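Long-range contacts in fatty acid amide hydrolase (Candida albicans, PDB 6KVR), which probably hydrolyses monocarboxylic acid amides to the carboxylate and ammonium, as a serine hydrolase of the amidase signature family: residues Gln132-Arg136 against Glu191-Phe197; Gly171-Lys175 against Leu407-Glu413; Asp349-Arg354 against Tyr519-Glu524. One frame throughout, in Å; residues are numbered along the deposited sequence.

Contact 1 (Gln132-Arg136 against Glu191-Phe197)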
ATOM      1  N   GLN A 132     -33.253  -3.303 -16.217  1.00 39.57           N
ATOM      2  CA  GLN A 132     -32.277  -2.254 -15.921  1.00 36.46           C
ATOM      3  C   GLN A 132     -32.165  -1.261 -17.069  1.00 35.55           C
ATOM      4  O   GLN A 132     -32.090  -0.048 -16.849  1.00 37.22           O
ATOM      5  CB  GLN A 132     -30.900  -2.853 -15.656  1.00 37.63           C
ATOM      6  CG  GLN A 132     -30.778  -3.751 -14.473  1.00 41.88           C
ATOM      7  CD  GLN A 132     -29.398  -4.372 -14.420  1.00 41.29           C
ATOM      8  OE1 GLN A 132     -28.390  -3.655 -14.412  1.00 35.96           O
ATOM      9  NE2 GLN A 132     -29.340  -5.710 -14.410  1.00 39.54           N
ATOM     10  N   ALA A 133     -32.085  -1.763 -18.303  1.00 33.01           N
ATOM     11  CA  ALA A 133     -31.986  -0.861 -19.445  1.00 34.69           C
ATOM     12  C   ALA A 133     -33.228   0.005 -19.562  1.00 32.83           C
ATOM     13  O   ALA A 133     -33.138   1.168 -19.968  1.00 36.97           O
ATOM     14  CB  ALA A 133     -31.763  -1.645 -20.740  1.00 35.13           C
ATOM     15  N   GLU A 134     -34.390  -0.535 -19.196  1.00 35.07           N
ATOM     16  CA  GLU A 134     -35.616   0.256 -19.233  1.00 38.84           C
ATOM     17  C   GLU A 134     -35.556   1.408 -18.236  1.00 37.65           C
ATOM     18  O   GLU A 134     -35.868   2.556 -18.579  1.00 35.17           O
ATOM     19  CB  GLU A 134     -36.821  -0.646 -18.969  1.00 34.92           C
ATOM     20  CG  GLU A 134     -37.489  -1.112 -20.264  1.00 38.22           C
ATOM     21  CD  GLU A 134     -38.038  -2.513 -20.184  1.00 43.22           C
ATOM     22  OE1 GLU A 134     -38.215  -3.050 -19.057  1.00 45.08           O
ATOM     23  OE2 GLU A 134     -38.279  -3.091 -21.263  1.00 52.31           O
ATOM     24  N   GLU A 135     -35.141   1.117 -16.995  1.00 38.43           N
ATOM     25  CA  GLU A 135     -34.959   2.173 -16.003  1.00 40.08           C
ATOM     26  C   GLU A 135     -34.050   3.267 -16.533  1.00 34.91           C
ATOM     27  O   GLU A 135     -34.327   4.455 -16.349  1.00 35.24           O
ATOM     28  CB  GLU A 135     -34.384   1.603 -14.706  1.00 39.74           C
ATOM     29  CG  GLU A 135     -35.017   0.325 -14.236  1.00 45.80           C
ATOM     30  CD  GLU A 135     -34.468  -0.146 -12.892  1.00 59.81           C
ATOM     31  OE1 GLU A 135     -34.177   0.710 -12.029  1.00 67.84           O
ATOM     32  OE2 GLU A 135     -34.299  -1.375 -12.712  1.00 56.88           O
ATOM     33  N   ARG A 136     -32.965   2.881 -17.206  1.00 35.99           N
ATOM     34  CA  ARG A 136     -32.060   3.872 -17.775  1.00 38.66           C
ATOM     35  C   ARG A 136     -32.804   4.809 -18.712  1.00 38.76           C
ATOM     36  O   ARG A 136     -32.640   6.034 -18.649  1.00 39.09           O
ATOM     37  CB  ARG A 136     -30.919   3.180 -18.520  1.00 41.06           C
ATOM     38  CG  ARG A 136     -30.025   2.353 -17.633  1.00 39.93           C
ATOM     39  CD  ARG A 136     -29.391   3.225 -16.565  1.00 36.58           C
ATOM     40  NE  ARG A 136     -28.466   2.451 -15.754  1.00 38.14           N
ATOM     41  CZ  ARG A 136     -28.801   1.820 -14.642  1.00 40.06           C
ATOM     42  NH1 ARG A 136     -30.042   1.860 -14.174  1.00 39.94           N
ATOM     43  NH2 ARG A 136     -27.865   1.142 -13.978  1.00 33.02           N
ATOM     44  N   GLU A 191     -22.732   0.250 -11.250  1.00 27.63           N
ATOM     45  CA  GLU A 191     -24.166   0.510 -11.320  1.00 31.14           C
ATOM     46  C   GLU A 191     -24.479   1.984 -11.084  1.00 31.65           C
ATOM     47  O   GLU A 191     -25.246   2.592 -11.835  1.00 30.83           O
ATOM     48  CB  GLU A 191     -24.908  -0.357 -10.306  1.00 32.61           C
ATOM     49  CG  GLU A 191     -26.409  -0.228 -10.385  1.00 32.50           C
ATOM     50  CD  GLU A 191     -27.118  -0.969  -9.260  1.00 47.00           C
ATOM     51  OE1 GLU A 191     -28.331  -1.260  -9.408  1.00 54.26           O
ATOM     52  OE2 GLU A 191     -26.486  -1.242  -8.221  1.00 49.81           O
ATOM     53  N   LYS A 192     -23.906   2.579 -10.032  1.00 30.17           N
ATOM     54  CA  LYS A 192     -24.152   4.001  -9.781  1.00 33.50           C
ATOM     55  C   LYS A 192     -23.733   4.865 -10.971  1.00 31.39           C
ATOM     56  O   LYS A 192     -24.384   5.869 -11.276  1.00 34.29           O
ATOM     57  CB  LYS A 192     -23.431   4.452  -8.505  1.00 31.18           C
ATOM     58  CG  LYS A 192     -23.949   3.762  -7.232  1.00 35.83           C
ATOM     59  CD  LYS A 192     -23.235   4.238  -5.962  1.00 39.80           C
ATOM     60  CE  LYS A 192     -23.731   3.474  -4.729  1.00 43.41           C
ATOM     61  NZ  LYS A 192     -22.843   3.681  -3.532  1.00 45.89           N
ATOM     62  N   LEU A 193     -22.664   4.484 -11.671  1.00 29.07           N
ATOM     63  CA  LEU A 193     -22.244   5.198 -12.869  1.00 27.89           C
ATOM     64  C   LEU A 193     -23.161   4.942 -14.072  1.00 32.45           C
ATOM     65  O   LEU A 193     -23.011   5.614 -15.106  1.00 30.18           O
ATOM     66  CB  LEU A 193     -20.804   4.816 -13.217  1.00 31.42           C
ATOM     67  CG  LEU A 193     -19.726   5.246 -12.207  1.00 32.12           C
ATOM     68  CD1 LEU A 193     -18.389   4.578 -12.517  1.00 26.80           C
ATOM     69  CD2 LEU A 193     -19.560   6.758 -12.204  1.00 29.62           C
ATOM     70  N   GLY A 194     -24.085   3.988 -13.973  1.00 29.25           N
ATOM     71  CA  GLY A 194     -25.076   3.767 -15.004  1.00 31.68           C
ATOM     72  C   GLY A 194     -24.968   2.470 -15.772  1.00 32.56           C
ATOM     73  O   GLY A 194     -25.780   2.253 -16.682  1.00 30.70           O
ATOM     74  N   ALA A 195     -24.029   1.584 -15.438  1.00 29.56           N
ATOM     75  CA  ALA A 195     -23.821   0.397 -16.261  1.00 28.25           C
ATOM     76  C   ALA A 195     -25.006  -0.561 -16.151  1.00 29.14           C
ATOM     77  O   ALA A 195     -25.797  -0.507 -15.212  1.00 29.54           O
ATOM     78  CB  ALA A 195     -22.532  -0.314 -15.864  1.00 26.82           C
ATOM     79  N   VAL A 196     -25.121  -1.453 -17.135  1.00 24.68           N
ATOM     80  CA  VAL A 196     -26.203  -2.432 -17.198  1.00 26.64           C
ATOM     81  C   VAL A 196     -25.587  -3.822 -17.113  1.00 27.57           C
ATOM     82  O   VAL A 196     -24.628  -4.121 -17.836  1.00 27.43           O
ATOM     83  CB  VAL A 196     -27.035  -2.286 -18.490  1.00 31.26           C
ATOM     84  CG1 VAL A 196     -28.107  -3.362 -18.555  1.00 29.78           C
ATOM     85  CG2 VAL A 196     -27.662  -0.883 -18.596  1.00 28.53           C
ATOM     86  N   PHE A 197     -26.145  -4.674 -16.246  1.00 28.81           N
ATOM     87  CA  PHE A 197     -25.609  -6.007 -15.971  1.00 29.36           C
ATOM     88  C   PHE A 197     -26.564  -7.095 -16.438  1.00 28.12           C
ATOM     89  O   PHE A 197     -27.784  -6.935 -16.376  1.00 28.77           O
ATOM     90  CB  PHE A 197     -25.351  -6.211 -14.477  1.00 26.03           C
ATOM     91  CG  PHE A 197     -24.434  -5.189 -13.871  1.00 27.20           C
ATOM     92  CD1 PHE A 197     -23.264  -4.808 -14.514  1.00 29.62           C
ATOM     93  CD2 PHE A 197     -24.730  -4.626 -12.637  1.00 26.11           C
ATOM     94  CE1 PHE A 197     -22.396  -3.872 -13.926  1.00 25.48           C
ATOM     95  CE2 PHE A 197     -23.869  -3.697 -12.045  1.00 28.59           C
ATOM     96  CZ  PHE A 197     -22.716  -3.322 -12.689  1.00 25.99           C
TER
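Gln132 of helix 126-143 turns its amide onto the backbone of Phe197: OE1 takes the N-H of Phe197 in a nearly straight bond (OE1 to N 3.1 Å, 167°), with the donor lying above the carbonyl plane, and NE2 stands 2.8 Å from Phe197 O. The amide is thus laid beside both polar groups of one residue of the chain leading to strand 199-201. Nearer the helix, Gln132 CB meets Val196 CG1 at 4.1 Å, while the backbone N of Ala133 lies near the same methyl. One turn on, Arg136 passes Val196 in the opposite sense, its CG against CG2. A bend at chi2 (-60°) brings its guanidinium to two successive carbonyls. NE points straight at Gly194 O, 2.8 Å away and in the guanidinium plane; NH2 reaches Ala195 O at 2.9 Å on a more bent path, tilted from that plane. At Gly194, with positive phi, the chain leaves the helical conformation in a Schellman motif. Phe104 of helix 100-118 packs on both Ala133 and Val196. The arginine is therefore held by two neutral backbone oxygens just past a helix end, and these carbonyls may help to stabilise its positive charge.

Contact 2 (Gly171-Lys175 against Leu407-Glu413)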
ATOM      1  N   GLY A 171     -15.837 -20.144  -8.023  1.00 26.44           N
ATOM      2  CA  GLY A 171     -15.354 -21.427  -8.483  1.00 26.12           C
ATOM      3  C   GLY A 171     -15.321 -22.538  -7.446  1.00 27.33           C
ATOM      4  O   GLY A 171     -14.949 -23.669  -7.792  1.00 27.73           O
ATOM      5  N   TYR A 172     -15.696 -22.267  -6.193  1.00 25.72           N
ATOM      6  CA  TYR A 172     -15.667 -23.267  -5.126  1.00 25.69           C
ATOM      7  C   TYR A 172     -17.071 -23.826  -4.939  1.00 25.58           C
ATOM      8  O   TYR A 172     -18.015 -23.067  -4.689  1.00 25.48           O
ATOM      9  CB  TYR A 172     -15.162 -22.672  -3.811  1.00 25.73           C
ATOM     10  CG  TYR A 172     -13.750 -22.123  -3.859  1.00 27.69           C
ATOM     11  CD1 TYR A 172     -12.647 -22.970  -3.781  1.00 24.99           C
ATOM     12  CD2 TYR A 172     -13.519 -20.758  -3.980  1.00 24.97           C
ATOM     13  CE1 TYR A 172     -11.349 -22.473  -3.813  1.00 22.64           C
ATOM     14  CE2 TYR A 172     -12.233 -20.253  -4.028  1.00 28.16           C
ATOM     15  CZ  TYR A 172     -11.152 -21.117  -3.946  1.00 26.96           C
ATOM     16  OH  TYR A 172      -9.875 -20.614  -3.980  1.00 26.46           O
ATOM     17  N   VAL A 173     -17.220 -25.146  -5.075  1.00 24.76           N
ATOM     18  CA  VAL A 173     -18.558 -25.723  -4.940  1.00 23.92           C
ATOM     19  C   VAL A 173     -19.080 -25.510  -3.525  1.00 26.30           C
ATOM     20  O   VAL A 173     -20.266 -25.217  -3.324  1.00 23.13           O
ATOM     21  CB  VAL A 173     -18.555 -27.210  -5.343  1.00 29.75           C
ATOM     22  CG1 VAL A 173     -19.821 -27.908  -4.831  1.00 22.03           C
ATOM     23  CG2 VAL A 173     -18.453 -27.315  -6.868  1.00 27.25           C
ATOM     24  N   SER A 174     -18.188 -25.602  -2.526  1.00 22.90           N
ATOM     25  CA  SER A 174     -18.580 -25.340  -1.150  1.00 27.80           C
ATOM     26  C   SER A 174     -19.267 -23.990  -0.980  1.00 25.93           C
ATOM     27  O   SER A 174     -20.058 -23.829  -0.050  1.00 28.01           O
ATOM     28  CB  SER A 174     -17.356 -25.429  -0.236  1.00 25.30           C
ATOM     29  OG  SER A 174     -16.511 -24.306  -0.436  1.00 30.73           O
ATOM     30  N   LYS A 175     -19.020 -23.029  -1.870  1.00 25.87           N
ATOM     31  CA  LYS A 175     -19.610 -21.701  -1.759  1.00 24.79           C
ATOM     32  C   LYS A 175     -20.858 -21.528  -2.619  1.00 26.16           C
ATOM     33  O   LYS A 175     -21.358 -20.403  -2.752  1.00 24.40           O
ATOM     34  CB  LYS A 175     -18.576 -20.631  -2.124  1.00 24.28           C
ATOM     35  CG  LYS A 175     -17.427 -20.535  -1.144  1.00 24.93           C
ATOM     36  CD  LYS A 175     -17.861 -19.655   0.017  1.00 32.53           C
ATOM     37  CE  LYS A 175     -17.060 -19.863   1.274  1.00 37.88           C
ATOM     38  NZ  LYS A 175     -17.295 -18.687   2.147  1.00 42.57           N
ATOM     39  N   LEU A 407     -11.460 -24.240   1.495  1.00 26.74           N
ATOM     40  CA  LEU A 407     -12.576 -24.009   0.578  1.00 26.70           C
ATOM     41  C   LEU A 407     -12.838 -25.218  -0.314  1.00 22.57           C
ATOM     42  O   LEU A 407     -13.986 -25.482  -0.659  1.00 25.54           O
ATOM     43  CB  LEU A 407     -12.316 -22.764  -0.262  1.00 26.24           C
ATOM     44  CG  LEU A 407     -12.262 -21.463   0.558  1.00 30.37           C
ATOM     45  CD1 LEU A 407     -11.368 -20.448  -0.126  1.00 25.21           C
ATOM     46  CD2 LEU A 407     -13.666 -20.894   0.772  1.00 25.90           C
ATOM     47  N   LEU A 408     -11.802 -25.972  -0.674  1.00 23.83           N
ATOM     48  CA  LEU A 408     -11.984 -27.127  -1.549  1.00 23.98           C
ATOM     49  C   LEU A 408     -12.513 -28.340  -0.787  1.00 28.35           C
ATOM     50  O   LEU A 408     -13.420 -29.026  -1.270  1.00 27.24           O
ATOM     51  CB  LEU A 408     -10.669 -27.473  -2.251  1.00 20.95           C
ATOM     52  CG  LEU A 408     -10.225 -26.584  -3.431  1.00 25.97           C
ATOM     53  CD1 LEU A 408      -8.760 -26.840  -3.814  1.00 25.14           C
ATOM     54  CD2 LEU A 408     -11.141 -26.709  -4.654  1.00 21.88           C
ATOM     55  N   SER A 409     -11.967 -28.619   0.403  1.00 26.35           N
ATOM     56  CA  SER A 409     -12.407 -29.768   1.193  1.00 29.62           C
ATOM     57  C   SER A 409     -13.804 -29.575   1.785  1.00 33.76           C
ATOM     58  O   SER A 409     -14.449 -30.569   2.150  1.00 30.83           O
ATOM     59  CB  SER A 409     -11.402 -30.062   2.317  1.00 27.70           C
ATOM     60  OG  SER A 409     -11.408 -29.021   3.295  1.00 24.63           O
ATOM     61  N   GLY A 410     -14.292 -28.333   1.880  1.00 32.43           N
ATOM     62  CA  GLY A 410     -15.656 -28.115   2.350  1.00 27.53           C
ATOM     63  C   GLY A 410     -16.718 -28.783   1.495  1.00 31.07           C
ATOM     64  O   GLY A 410     -17.832 -29.030   1.976  1.00 31.33           O
ATOM     65  N   SER A 411     -16.419 -29.049   0.222  1.00 28.11           N
ATOM     66  CA  SER A 411     -17.322 -29.796  -0.633  1.00 28.01           C
ATOM     67  C   SER A 411     -16.736 -31.119  -1.101  1.00 29.83           C
ATOM     68  O   SER A 411     -17.460 -31.911  -1.714  1.00 25.90           O
ATOM     69  CB  SER A 411     -17.705 -28.963  -1.862  1.00 25.72           C
ATOM     70  OG  SER A 411     -16.660 -29.030  -2.825  1.00 27.30           O
ATOM     71  N   ASN A 412     -15.440 -31.354  -0.875  1.00 31.42           N
ATOM     72  CA  ASN A 412     -14.754 -32.554  -1.346  1.00 30.98           C
ATOM     73  C   ASN A 412     -14.836 -32.721  -2.866  1.00 28.29           C
ATOM     74  O   ASN A 412     -14.715 -33.837  -3.378  1.00 31.49           O
ATOM     75  CB  ASN A 412     -15.296 -33.786  -0.623  1.00 30.46           C
ATOM     76  CG  ASN A 412     -14.790 -33.869   0.796  1.00 35.10           C
ATOM     77  OD1 ASN A 412     -15.552 -33.751   1.753  1.00 42.45           O
ATOM     78  ND2 ASN A 412     -13.486 -34.021   0.940  1.00 34.21           N
ATOM     79  N   GLU A 413     -15.017 -31.613  -3.593  1.00 25.16           N
ATOM     80  CA  GLU A 413     -15.129 -31.644  -5.048  1.00 22.53           C
ATOM     81  C   GLU A 413     -13.837 -32.159  -5.680  1.00 24.52           C
ATOM     82  O   GLU A 413     -12.750 -31.965  -5.126  1.00 27.45           O
ATOM     83  CB  GLU A 413     -15.448 -30.245  -5.599  1.00 28.45           C
ATOM     84  CG  GLU A 413     -14.402 -29.147  -5.270  1.00 22.51           C
ATOM     85  CD  GLU A 413     -14.622 -27.840  -6.065  1.00 29.58           C
ATOM     86  OE1 GLU A 413     -14.560 -27.871  -7.323  1.00 28.69           O
ATOM     87  OE2 GLU A 413     -14.861 -26.774  -5.437  1.00 25.99           O
TER
HETATM   88  O   HOH W   1     -15.070 -26.011  -9.586  1.00 29.62           O
HETATM   89  O   HOH W   2     -15.378 -26.649  -2.722  1.00 20.54           O
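Val173 and Ser174 supply the two direct hydrogen bonds to the end of helix 402-409 and the turn after it. The N-H of Val173 runs almost straight (173°) to Glu413 OE2 at 2.9 Å, meeting that oxygen from above the carboxylate plane. Ser174 OG donates to Leu407 O, 2.8 Å away, in the carbonyl plane and on a lone pair; chi1 of 72° sets the hydroxyl between backbone N and carbonyl carbon, facing the helix end. Beside these bonds, Leu407 lies over one face of the Tyr172 ring: CB sits 3.8 Å from the ring centroid in a CH-pi contact, displaced toward the rim, and CD1 reaches over the CZ side. Leu408 CD2 meets the ring edge instead, and Lys175 CE rests on Leu407 CD2 at 3.6 Å. A water sits between the two bonds, accepting from Ser174 N (3.0 Å to the water oxygen) and lying within hydrogen-bonding distance of Leu407 O, Ser411 OG and Glu413 OE2. A second water donates to both Gly171 O and Glu413 OE1. Further out, Ser411 OG accepts from Glu413 N in an ST turn, while Gln205 and Asn215 hold Glu413 OE1, fixing the carboxylate from its other oxygen. Gln404 bonds the Tyr172 hydroxyl, and Trp27 of helix 20-40 packs on Val173 and Ser411. The Glu413 carboxylate and the first water tie a 3-10 turn to the ST turn after helix 402-409, bordering the probable substrate site: the Tyr172 side chain lies about 5 Å from that of Leu207, a predicted substrate-binding residue.

Contact 3 (Asp349-Arg354 against Tyr519-Glu524)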
ATOM      1  N   ASP A 349      13.018 -12.405 -24.336  1.00 31.81           N
ATOM      2  CA  ASP A 349      13.122 -13.689 -23.655  1.00 33.28           C
ATOM      3  C   ASP A 349      13.367 -13.373 -22.187  1.00 32.54           C
ATOM      4  O   ASP A 349      14.339 -12.683 -21.858  1.00 33.62           O
ATOM      5  CB  ASP A 349      14.256 -14.532 -24.269  1.00 31.20           C
ATOM      6  CG  ASP A 349      14.371 -15.942 -23.669  1.00 37.41           C
ATOM      7  OD1 ASP A 349      14.565 -16.110 -22.441  1.00 33.98           O
ATOM      8  OD2 ASP A 349      14.262 -16.908 -24.454  1.00 42.46           O
ATOM      9  N   ASP A 350      12.487 -13.833 -21.296  1.00 28.31           N
ATOM     10  CA  ASP A 350      12.634 -13.478 -19.892  1.00 30.62           C
ATOM     11  C   ASP A 350      13.744 -14.257 -19.194  1.00 35.17           C
ATOM     12  O   ASP A 350      13.898 -14.112 -17.979  1.00 31.00           O
ATOM     13  CB  ASP A 350      11.308 -13.662 -19.151  1.00 30.27           C
ATOM     14  CG  ASP A 350      10.929 -15.126 -18.946  1.00 30.53           C
ATOM     15  OD1 ASP A 350      11.437 -16.011 -19.674  1.00 28.03           O
ATOM     16  OD2 ASP A 350      10.103 -15.379 -18.045  1.00 29.20           O
ATOM     17  N   GLY A 351      14.524 -15.055 -19.925  1.00 29.90           N
ATOM     18  CA  GLY A 351      15.593 -15.820 -19.326  1.00 28.08           C
ATOM     19  C   GLY A 351      15.154 -17.128 -18.702  1.00 31.15           C
ATOM     20  O   GLY A 351      16.006 -17.878 -18.214  1.00 32.91           O
ATOM     21  N   LEU A 352      13.854 -17.423 -18.697  1.00 27.96           N
ATOM     22  CA  LEU A 352      13.318 -18.657 -18.137  1.00 28.19           C
ATOM     23  C   LEU A 352      12.746 -19.588 -19.194  1.00 27.25           C
ATOM     24  O   LEU A 352      13.137 -20.756 -19.259  1.00 27.89           O
ATOM     25  CB  LEU A 352      12.236 -18.340 -17.091  1.00 24.74           C
ATOM     26  CG  LEU A 352      12.709 -17.352 -16.030  1.00 30.31           C
ATOM     27  CD1 LEU A 352      11.628 -17.094 -15.012  1.00 29.93           C
ATOM     28  CD2 LEU A 352      13.979 -17.870 -15.355  1.00 28.58           C
ATOM     29  N   VAL A 353      11.815 -19.106 -20.017  1.00 25.66           N
ATOM     30  CA  VAL A 353      11.123 -19.939 -20.989  1.00 24.83           C
ATOM     31  C   VAL A 353      11.119 -19.217 -22.334  1.00 26.80           C
ATOM     32  O   VAL A 353      10.513 -18.145 -22.473  1.00 24.61           O
ATOM     33  CB  VAL A 353       9.688 -20.286 -20.544  1.00 26.62           C
ATOM     34  CG1 VAL A 353       9.002 -21.174 -21.585  1.00 17.69           C
ATOM     35  CG2 VAL A 353       9.689 -20.985 -19.168  1.00 24.50           C
ATOM     36  N   ARG A 354      11.765 -19.828 -23.324  1.00 28.57           N
ATOM     37  CA  ARG A 354      11.777 -19.323 -24.688  1.00 27.74           C
ATOM     38  C   ARG A 354      10.359 -19.244 -25.246  1.00 28.80           C
ATOM     39  O   ARG A 354       9.519 -20.106 -24.972  1.00 24.37           O
ATOM     40  CB  ARG A 354      12.658 -20.244 -25.543  1.00 30.16           C
ATOM     41  CG  ARG A 354      12.637 -19.988 -27.046  1.00 31.50           C
ATOM     42  CD  ARG A 354      13.436 -21.049 -27.799  1.00 29.63           C
ATOM     43  NE  ARG A 354      12.894 -22.393 -27.619  1.00 33.10           N
ATOM     44  CZ  ARG A 354      13.239 -23.441 -28.359  1.00 37.12           C
ATOM     45  NH1 ARG A 354      14.102 -23.327 -29.358  1.00 34.15           N
ATOM     46  NH2 ARG A 354      12.703 -24.632 -28.094  1.00 27.56           N
ATOM     47  N   TYR A 519      17.513 -26.853 -23.410  1.00 37.88           N
ATOM     48  CA  TYR A 519      16.527 -26.376 -22.450  1.00 35.41           C
ATOM     49  C   TYR A 519      17.188 -26.066 -21.115  1.00 36.10           C
ATOM     50  O   TYR A 519      18.097 -26.774 -20.671  1.00 39.19           O
ATOM     51  CB  TYR A 519      15.419 -27.413 -22.267  1.00 30.92           C
ATOM     52  CG  TYR A 519      14.508 -27.528 -23.456  1.00 35.41           C
ATOM     53  CD1 TYR A 519      13.776 -26.437 -23.890  1.00 29.82           C
ATOM     54  CD2 TYR A 519      14.388 -28.727 -24.161  1.00 33.31           C
ATOM     55  CE1 TYR A 519      12.953 -26.522 -25.000  1.00 34.12           C
ATOM     56  CE2 TYR A 519      13.555 -28.823 -25.270  1.00 36.41           C
ATOM     57  CZ  TYR A 519      12.840 -27.712 -25.683  1.00 33.02           C
ATOM     58  OH  TYR A 519      12.006 -27.786 -26.783  1.00 36.42           O
ATOM     59  N   ARG A 520      16.729 -24.996 -20.469  1.00 35.93           N
ATOM     60  CA  ARG A 520      17.249 -24.623 -19.155  1.00 31.93           C
ATOM     61  C   ARG A 520      16.538 -25.305 -17.993  1.00 28.26           C
ATOM     62  O   ARG A 520      17.051 -25.269 -16.872  1.00 32.05           O
ATOM     63  CB  ARG A 520      17.137 -23.116 -18.948  1.00 29.26           C
ATOM     64  CG  ARG A 520      17.596 -22.281 -20.098  1.00 33.45           C
ATOM     65  CD  ARG A 520      16.530 -21.229 -20.345  1.00 35.82           C
ATOM     66  NE  ARG A 520      17.075 -20.030 -20.947  1.00 34.66           N
ATOM     67  CZ  ARG A 520      16.350 -19.044 -21.451  1.00 36.02           C
ATOM     68  NH1 ARG A 520      15.031 -19.124 -21.533  1.00 32.22           N
ATOM     69  NH2 ARG A 520      16.969 -17.945 -21.880  1.00 39.74           N
ATOM     70  N   SER A 521      15.370 -25.904 -18.217  1.00 31.46           N
ATOM     71  CA  SER A 521      14.593 -26.473 -17.119  1.00 30.07           C
ATOM     72  C   SER A 521      13.578 -27.465 -17.678  1.00 26.83           C
ATOM     73  O   SER A 521      13.300 -27.497 -18.882  1.00 26.95           O
ATOM     74  CB  SER A 521      13.890 -25.365 -16.319  1.00 26.81           C
ATOM     75  OG  SER A 521      12.857 -24.770 -17.102  1.00 28.10           O
ATOM     76  N   LYS A 522      13.014 -28.278 -16.786  1.00 24.56           N
ATOM     77  CA  LYS A 522      11.943 -29.165 -17.222  1.00 26.82           C
ATOM     78  C   LYS A 522      10.719 -28.359 -17.647  1.00 31.52           C
ATOM     79  O   LYS A 522      10.037 -28.717 -18.619  1.00 30.82           O
ATOM     80  CB  LYS A 522      11.569 -30.149 -16.111  1.00 34.85           C
ATOM     81  CG  LYS A 522      12.569 -31.280 -15.844  1.00 31.16           C
ATOM     82  CD  LYS A 522      11.919 -32.330 -14.952  1.00 42.14           C
ATOM     83  CE  LYS A 522      12.882 -33.430 -14.518  1.00 49.58           C
ATOM     84  NZ  LYS A 522      13.468 -33.164 -13.173  1.00 59.02           N
ATOM     85  N   LEU A 523      10.429 -27.262 -16.929  1.00 30.27           N
ATOM     86  CA  LEU A 523       9.275 -26.434 -17.264  1.00 27.64           C
ATOM     87  C   LEU A 523       9.395 -25.852 -18.669  1.00 23.25           C
ATOM     88  O   LEU A 523       8.421 -25.851 -19.431  1.00 22.79           O
ATOM     89  CB  LEU A 523       9.112 -25.321 -16.231  1.00 25.54           C
ATOM     90  CG  LEU A 523       7.937 -24.334 -16.378  1.00 31.56           C
ATOM     91  CD1 LEU A 523       6.601 -25.054 -16.424  1.00 23.17           C
ATOM     92  CD2 LEU A 523       7.931 -23.289 -15.241  1.00 27.60           C
ATOM     93  N   GLU A 524      10.582 -25.354 -19.033  1.00 25.48           N
ATOM     94  CA  GLU A 524      10.751 -24.818 -20.377  1.00 27.36           C
ATOM     95  C   GLU A 524      10.495 -25.888 -21.420  1.00 23.10           C
ATOM     96  O   GLU A 524       9.878 -25.614 -22.456  1.00 26.27           O
ATOM     97  CB  GLU A 524      12.149 -24.217 -20.571  1.00 27.38           C
ATOM     98  CG  GLU A 524      12.239 -23.392 -21.866  1.00 26.47           C
ATOM     99  CD  GLU A 524      13.602 -22.748 -22.077  1.00 32.48           C
ATOM    100  OE1 GLU A 524      14.595 -23.299 -21.566  1.00 33.18           O
ATOM    101  OE2 GLU A 524      13.678 -21.697 -22.747  1.00 30.48           O
TER
HETATM  102  O   HOH W   3      13.558 -22.115 -16.915  1.00 30.50           O
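The N terminus of helix 522-529 meets the loop that leads from strand 343-346 to helix 357-372, and a salt-bridge network of Asp349, Arg520 and Glu524 joins the two. Arg520 grips Asp349 end-on, NH2 and NH1 both reaching OD1, at 3.1 and 3.2 Å. NH1 comes in on the syn lone pair and NH2 from above the carboxylate plane, with the two flat groups turned 78° apart. The same oxygen takes Gly351 N through its anti lone pair, closing an Asx turn, so three N-H donors hold one atom. Gly351 O lies 3.4 Å above the centre of the guanidinium, over one face. Ser521 is the N-cap of the helix: its OG accepts from Glu524 N at 3.0 Å, and a water that bonds this OG also donates to Leu352 O. Glu524, an extended side chain with CG anti to the backbone N (chi1 -168°), reaches back past this cap. Its OE1 takes Arg520 N nearly along the C-O axis, while OE2 accepts Arg354 N at 2.7 Å and makes a weaker bridge to Arg520 NH1; Tyr517 OH also bonds OE2. Alongside it, Val353 slides past in the opposite sense, CG1 to Glu524 CG 3.9 Å. Asp350 OD1 accepts from Leu352 N, an Asx turn, and from Val353 N, completing an Asx motif. The Arg354 guanidinium stands 82° from the Tyr519 ring plane, with Arg354 NH2 3.6 Å from Tyr519 CE1; Arg354 NE and NH1 donate to Asn528 OD1 and Asp514 O, and Tyr517 makes a cation-pi contact with this arginine.

Overall arrangement
From the N terminus, helix 126-143 opens contact 1, which closes just after helix 185-192, fastening helix 126-143 to the turn and extended chain there, near edge strand 123-124 and its neighbour 199-201. Before it closes, the chain opens contact 2 at 171-175, so the two cross; contact 2 returns after more than 230 residues at the end of helix 402-409. Contact 3 opens within that long loop and closes at the start of helix 522-529, tying it to the loop after strand 343-346; it crosses contact 2 but follows contact 1 in series. Contacts 1 and 3 lie on opposite sides of the chain's centre, their centres about 47 Å apart, near the two ends of the mixed sheet; contact 2 touches neither.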